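Local coordinates for TT1561 protein (Thermus thermophilus, PDB 1UF3) that binds calcium ions and, as a member of the calcineurin-like metallophosphoesterase superfamily, is probably a phosphoesterase whose substrate is unknown, at residues A[111-119]-A[152-160]. Numbering follows the deposited sequence.
Sequences AGVGGEIAD and IFLFHTMPY
One water is gripped by three backbone groups where two parallel strands of a metallophosphoesterase β-sheet part: it donates to Val113 O and Gly115 O, each at 2.7 Å, and accepts from His156 N at 2.8 Å. It fills in for the direct bond, since Val113 O and His156 N stand 3.9 Å apart. Before this split, residues 111-113 and 152-155 form a short parallel ladder: Ala111 N donates to Ile152 O, Leu154 N returns to Ala111 O, and Val113 N reaches Leu154 O. The Ala111 carbonyl also receives a CA-H...O contact from Phe153. At Gly112 the strands come close, with its CA 3.1 Å from Leu154 O; a β-carbon there would collide with that oxygen.

Past the water the segments are rejoined by a side chain. Thr157 OG1 accepts from Ile117 N at 2.8 Å in an almost straight bond, 173° at the hydrogen. With OG1 beside its own backbone N (chi1 -61°), the hydroxyl meets this amide while CG2 lies 3.8 Å from Ile117 O. A valine here would probably leave the Ile117 amide without its acceptor, and with it the one direct hydrogen bond between 116-118 and the loop after 151-155 would be lost.

Phe155 carries most of the apolar contact, on the face that Val113 shares and that helix 133-140 covers through Ala136 and Leu140. Its CE2 lies 4.0 Å from Val113 CB, and CD1 of Ile117 meets CD2 of Phe155 obliquely. Strand 151-155 is flanked by strand 108-118 and by strand 183-186. Val113 also lies near Glu99, a ligand of a calcium site that is not occupied at this chain. Val113 O, besides holding the water, sits in the plane of the Phe155 ring at its edge, 3.4 Å from CD2.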
ATOM      1  N   ALA A 111      23.179 -15.677  -7.216  1.00 21.03           N
ATOM      2  CA  ALA A 111      23.773 -16.599  -8.167  1.00 20.32           C
ATOM      3  C   ALA A 111      23.868 -17.994  -7.564  1.00 21.78           C
ATOM      4  O   ALA A 111      23.767 -18.172  -6.341  1.00 20.64           O
ATOM      5  CB  ALA A 111      25.156 -16.131  -8.553  1.00 15.90           C
ATOM      6  N   GLY A 112      24.089 -18.981  -8.419  1.00 22.07           N
ATOM      7  CA  GLY A 112      24.212 -20.330  -7.899  1.00 22.33           C
ATOM      8  C   GLY A 112      24.861 -21.342  -8.814  1.00 21.41           C
ATOM      9  O   GLY A 112      25.172 -21.075  -9.986  1.00 19.56           O
ATOM     10  N   VAL A 113      25.117 -22.507  -8.232  1.00 20.46           N
ATOM     11  CA  VAL A 113      25.656 -23.637  -8.960  1.00 20.65           C
ATOM     12  C   VAL A 113      24.972 -24.843  -8.289  1.00 21.80           C
ATOM     13  O   VAL A 113      25.267 -25.184  -7.131  1.00 19.41           O
ATOM     14  CB  VAL A 113      27.174 -23.745  -8.850  1.00 21.36           C
ATOM     15  CG1 VAL A 113      27.639 -24.960  -9.620  1.00 23.57           C
ATOM     16  CG2 VAL A 113      27.850 -22.495  -9.421  1.00 20.10           C
ATOM     17  N   GLY A 114      24.010 -25.425  -9.005  1.00 20.38           N
ATOM     18  CA  GLY A 114      23.273 -26.569  -8.505  1.00 20.90           C
ATOM     19  C   GLY A 114      23.955 -27.884  -8.866  1.00 20.72           C
ATOM     20  O   GLY A 114      25.090 -27.893  -9.329  1.00 20.28           O
ATOM     21  N   GLY A 115      23.255 -28.996  -8.662  1.00 22.00           N
ATOM     22  CA  GLY A 115      23.831 -30.298  -8.955  1.00 22.49           C
ATOM     23  C   GLY A 115      24.844 -30.652  -7.881  1.00 24.06           C
ATOM     24  O   GLY A 115      24.992 -29.936  -6.891  1.00 23.38           O
ATOM     25  N   GLU A 116      25.555 -31.751  -8.064  1.00 25.45           N
ATOM     26  CA  GLU A 116      26.569 -32.135  -7.092  1.00 24.45           C
ATOM     27  C   GLU A 116      27.884 -31.497  -7.469  1.00 21.99           C
ATOM     28  O   GLU A 116      28.366 -31.717  -8.565  1.00 23.20           O
ATOM     29  CB  GLU A 116      26.777 -33.649  -7.099  1.00 26.87           C
ATOM     30  CG  GLU A 116      27.851 -34.121  -6.123  1.00 29.46           C
ATOM     31  CD  GLU A 116      28.267 -35.567  -6.376  1.00 32.43           C
ATOM     32  OE1 GLU A 116      27.461 -36.334  -6.942  1.00 30.15           O
ATOM     33  OE2 GLU A 116      29.405 -35.929  -6.003  1.00 36.29           O
ATOM     34  N   ILE A 117      28.474 -30.691  -6.596  1.00 21.53           N
ATOM     35  CA  ILE A 117      29.775 -30.157  -6.947  1.00 23.37           C
ATOM     36  C   ILE A 117      30.791 -31.155  -6.367  1.00 25.38           C
ATOM     37  O   ILE A 117      31.027 -31.183  -5.160  1.00 25.03           O
ATOM     38  CB  ILE A 117      30.050 -28.753  -6.352  1.00 22.01           C
ATOM     39  CG1 ILE A 117      29.087 -27.712  -6.941  1.00 24.02           C
ATOM     40  CG2 ILE A 117      31.474 -28.332  -6.716  1.00 23.90           C
ATOM     41  CD1 ILE A 117      29.068 -26.351  -6.183  1.00 19.90           C
ATOM     42  N   ALA A 118      31.364 -31.985  -7.236  1.00 28.05           N
ATOM     43  CA  ALA A 118      32.349 -32.992  -6.842  1.00 30.78           C
ATOM     44  C   ALA A 118      33.735 -32.366  -6.844  1.00 33.09           C
ATOM     45  O   ALA A 118      33.978 -31.386  -7.562  1.00 33.22           O
ATOM     46  CB  ALA A 118      32.302 -34.169  -7.817  1.00 31.80           C
ATOM     47  N   ASP A 119      34.652 -32.924  -6.052  1.00 32.76           N
ATOM     48  CA  ASP A 119      35.996 -32.365  -5.993  1.00 36.06           C
ATOM     49  C   ASP A 119      36.625 -32.410  -7.375  1.00 36.44           C
ATOM     50  O   ASP A 119      37.236 -31.436  -7.830  1.00 37.15           O
ATOM     51  CB  ASP A 119      36.885 -33.134  -4.997  1.00 36.46           C
ATOM     52  CG  ASP A 119      36.278 -33.203  -3.595  1.00 38.94           C
ATOM     53  OD1 ASP A 119      35.438 -32.334  -3.260  1.00 38.99           O
ATOM     54  OD2 ASP A 119      36.643 -34.124  -2.823  1.00 38.37           O
ATOM     55  N   ILE A 152      24.439 -13.406  -2.814  1.00 20.23           N
ATOM     56  CA  ILE A 152      23.628 -14.482  -2.225  1.00 18.78           C
ATOM     57  C   ILE A 152      23.848 -15.681  -3.154  1.00 21.77           C
ATOM     58  O   ILE A 152      23.541 -15.614  -4.351  1.00 20.82           O
ATOM     59  CB  ILE A 152      22.122 -14.137  -2.188  1.00 19.31           C
ATOM     60  CG1 ILE A 152      21.874 -12.957  -1.234  1.00 13.73           C
ATOM     61  CG2 ILE A 152      21.310 -15.376  -1.737  1.00 16.71           C
ATOM     62  CD1 ILE A 152      20.410 -12.613  -0.985  1.00  9.29           C
ATOM     63  N   PHE A 153      24.429 -16.751  -2.610  1.00 21.16           N
ATOM     64  CA  PHE A 153      24.731 -17.952  -3.379  1.00 21.59           C
ATOM     65  C   PHE A 153      23.782 -19.089  -3.049  1.00 20.66           C
ATOM     66  O   PHE A 153      23.382 -19.256  -1.909  1.00 19.65           O
ATOM     67  CB  PHE A 153      26.163 -18.457  -3.092  1.00 20.11           C
ATOM     68  CG  PHE A 153      27.272 -17.636  -3.718  1.00 21.42           C
ATOM     69  CD1 PHE A 153      27.003 -16.541  -4.545  1.00 19.45           C
ATOM     70  CD2 PHE A 153      28.589 -17.983  -3.495  1.00 17.52           C
ATOM     71  CE1 PHE A 153      28.033 -15.825  -5.129  1.00 18.59           C
ATOM     72  CE2 PHE A 153      29.634 -17.265  -4.081  1.00 17.95           C
ATOM     73  CZ  PHE A 153      29.357 -16.190  -4.896  1.00 19.53           C
ATOM     74  N   LEU A 154      23.441 -19.877  -4.060  1.00 21.39           N
ATOM     75  CA  LEU A 154      22.578 -21.048  -3.869  1.00 21.18           C
ATOM     76  C   LEU A 154      23.352 -22.264  -4.359  1.00 20.71           C
ATOM     77  O   LEU A 154      23.788 -22.310  -5.496  1.00 22.64           O
ATOM     78  CB  LEU A 154      21.268 -20.925  -4.661  1.00 20.12           C
ATOM     79  CG  LEU A 154      20.090 -20.300  -3.913  1.00 20.25           C
ATOM     80  CD1 LEU A 154      20.336 -18.797  -3.750  1.00 21.61           C
ATOM     81  CD2 LEU A 154      18.788 -20.564  -4.674  1.00 18.82           C
ATOM     82  N   PHE A 155      23.562 -23.239  -3.492  1.00 21.26           N
ATOM     83  CA  PHE A 155      24.279 -24.453  -3.898  1.00 19.78           C
ATOM     84  C   PHE A 155      23.506 -25.641  -3.357  1.00 19.30           C
ATOM     85  O   PHE A 155      22.763 -25.535  -2.369  1.00 18.09           O
ATOM     86  CB  PHE A 155      25.664 -24.588  -3.252  1.00 19.15           C
ATOM     87  CG  PHE A 155      26.632 -23.526  -3.602  1.00 19.46           C
ATOM     88  CD1 PHE A 155      27.218 -22.761  -2.583  1.00 16.88           C
ATOM     89  CD2 PHE A 155      27.069 -23.370  -4.907  1.00 17.63           C
ATOM     90  CE1 PHE A 155      28.230 -21.875  -2.867  1.00 16.50           C
ATOM     91  CE2 PHE A 155      28.073 -22.489  -5.203  1.00 18.60           C
ATOM     92  CZ  PHE A 155      28.668 -21.732  -4.173  1.00 18.45           C
ATOM     93  N   HIS A 156      23.698 -26.786  -3.989  1.00 20.09           N
ATOM     94  CA  HIS A 156      23.058 -27.954  -3.444  1.00 21.49           C
ATOM     95  C   HIS A 156      24.063 -28.543  -2.432  1.00 21.62           C
ATOM     96  O   HIS A 156      23.710 -28.866  -1.301  1.00 24.03           O
ATOM     97  CB  HIS A 156      22.753 -28.977  -4.515  1.00 20.20           C
ATOM     98  CG  HIS A 156      22.158 -30.227  -3.955  1.00 23.12           C
ATOM     99  ND1 HIS A 156      22.931 -31.263  -3.471  1.00 20.78           N
ATOM    100  CD2 HIS A 156      20.874 -30.549  -3.674  1.00 23.26           C
ATOM    101  CE1 HIS A 156      22.143 -32.169  -2.915  1.00 24.18           C
ATOM    102  NE2 HIS A 156      20.890 -31.758  -3.024  1.00 23.13           N
ATOM    103  N   THR A 157      25.313 -28.632  -2.863  1.00 22.01           N
ATOM    104  CA  THR A 157      26.425 -29.182  -2.109  1.00 24.01           C
ATOM    105  C   THR A 157      26.844 -28.345  -0.897  1.00 25.28           C
ATOM    106  O   THR A 157      27.127 -27.157  -1.022  1.00 25.08           O
ATOM    107  CB  THR A 157      27.609 -29.353  -3.061  1.00 24.31           C
ATOM    108  OG1 THR A 157      27.226 -30.266  -4.096  1.00 26.04           O
ATOM    109  CG2 THR A 157      28.856 -29.876  -2.336  1.00 26.26           C
HETATM  110  N   MSE A 158      26.871 -28.969   0.277  1.00 26.72           N
HETATM  111  CA  MSE A 158      27.256 -28.286   1.513  1.00 26.33           C
HETATM  112  C   MSE A 158      28.752 -28.058   1.619  1.00 26.12           C
HETATM  113  O   MSE A 158      29.549 -28.894   1.194  1.00 26.25           O
HETATM  114  CB  MSE A 158      26.851 -29.106   2.728  1.00 30.79           C
HETATM  115  CG  MSE A 158      25.407 -29.098   3.065  1.00 34.33           C
HETATM  116 SE   MSE A 158      25.219 -29.563   4.940  1.00 42.50          SE
HETATM  117  CE  MSE A 158      26.297 -28.156   5.691  1.00 35.91           C
ATOM    118  N   PRO A 159      29.159 -26.921   2.199  1.00 25.50           N
ATOM    119  CA  PRO A 159      30.593 -26.657   2.341  1.00 26.23           C
ATOM    120  C   PRO A 159      31.118 -27.373   3.593  1.00 25.58           C
ATOM    121  O   PRO A 159      30.361 -27.690   4.507  1.00 25.76           O
ATOM    122  CB  PRO A 159      30.648 -25.145   2.499  1.00 23.41           C
ATOM    123  CG  PRO A 159      29.398 -24.873   3.282  1.00 22.75           C
ATOM    124  CD  PRO A 159      28.374 -25.729   2.565  1.00 24.02           C
ATOM    125  N   TYR A 160      32.410 -27.653   3.614  1.00 27.62           N
ATOM    126  CA  TYR A 160      33.008 -28.291   4.772  1.00 26.80           C
ATOM    127  C   TYR A 160      32.974 -27.247   5.874  1.00 26.62           C
ATOM    128  O   TYR A 160      33.403 -26.109   5.654  1.00 24.96           O
ATOM    129  CB  TYR A 160      34.451 -28.643   4.487  1.00 28.72           C
ATOM    130  CG  TYR A 160      35.217 -28.933   5.747  1.00 31.37           C
ATOM    131  CD1 TYR A 160      35.124 -30.182   6.359  1.00 33.37           C
ATOM    132  CD2 TYR A 160      36.032 -27.960   6.331  1.00 30.93           C
ATOM    133  CE1 TYR A 160      35.832 -30.472   7.524  1.00 34.47           C
ATOM    134  CE2 TYR A 160      36.749 -28.233   7.505  1.00 33.70           C
ATOM    135  CZ  TYR A 160      36.644 -29.499   8.094  1.00 34.54           C
ATOM    136  OH  TYR A 160      37.347 -29.805   9.241  1.00 34.67           O
TER
HETATM  137  O   HOH W   1      25.626 -27.488  -5.844  1.00 21.29           O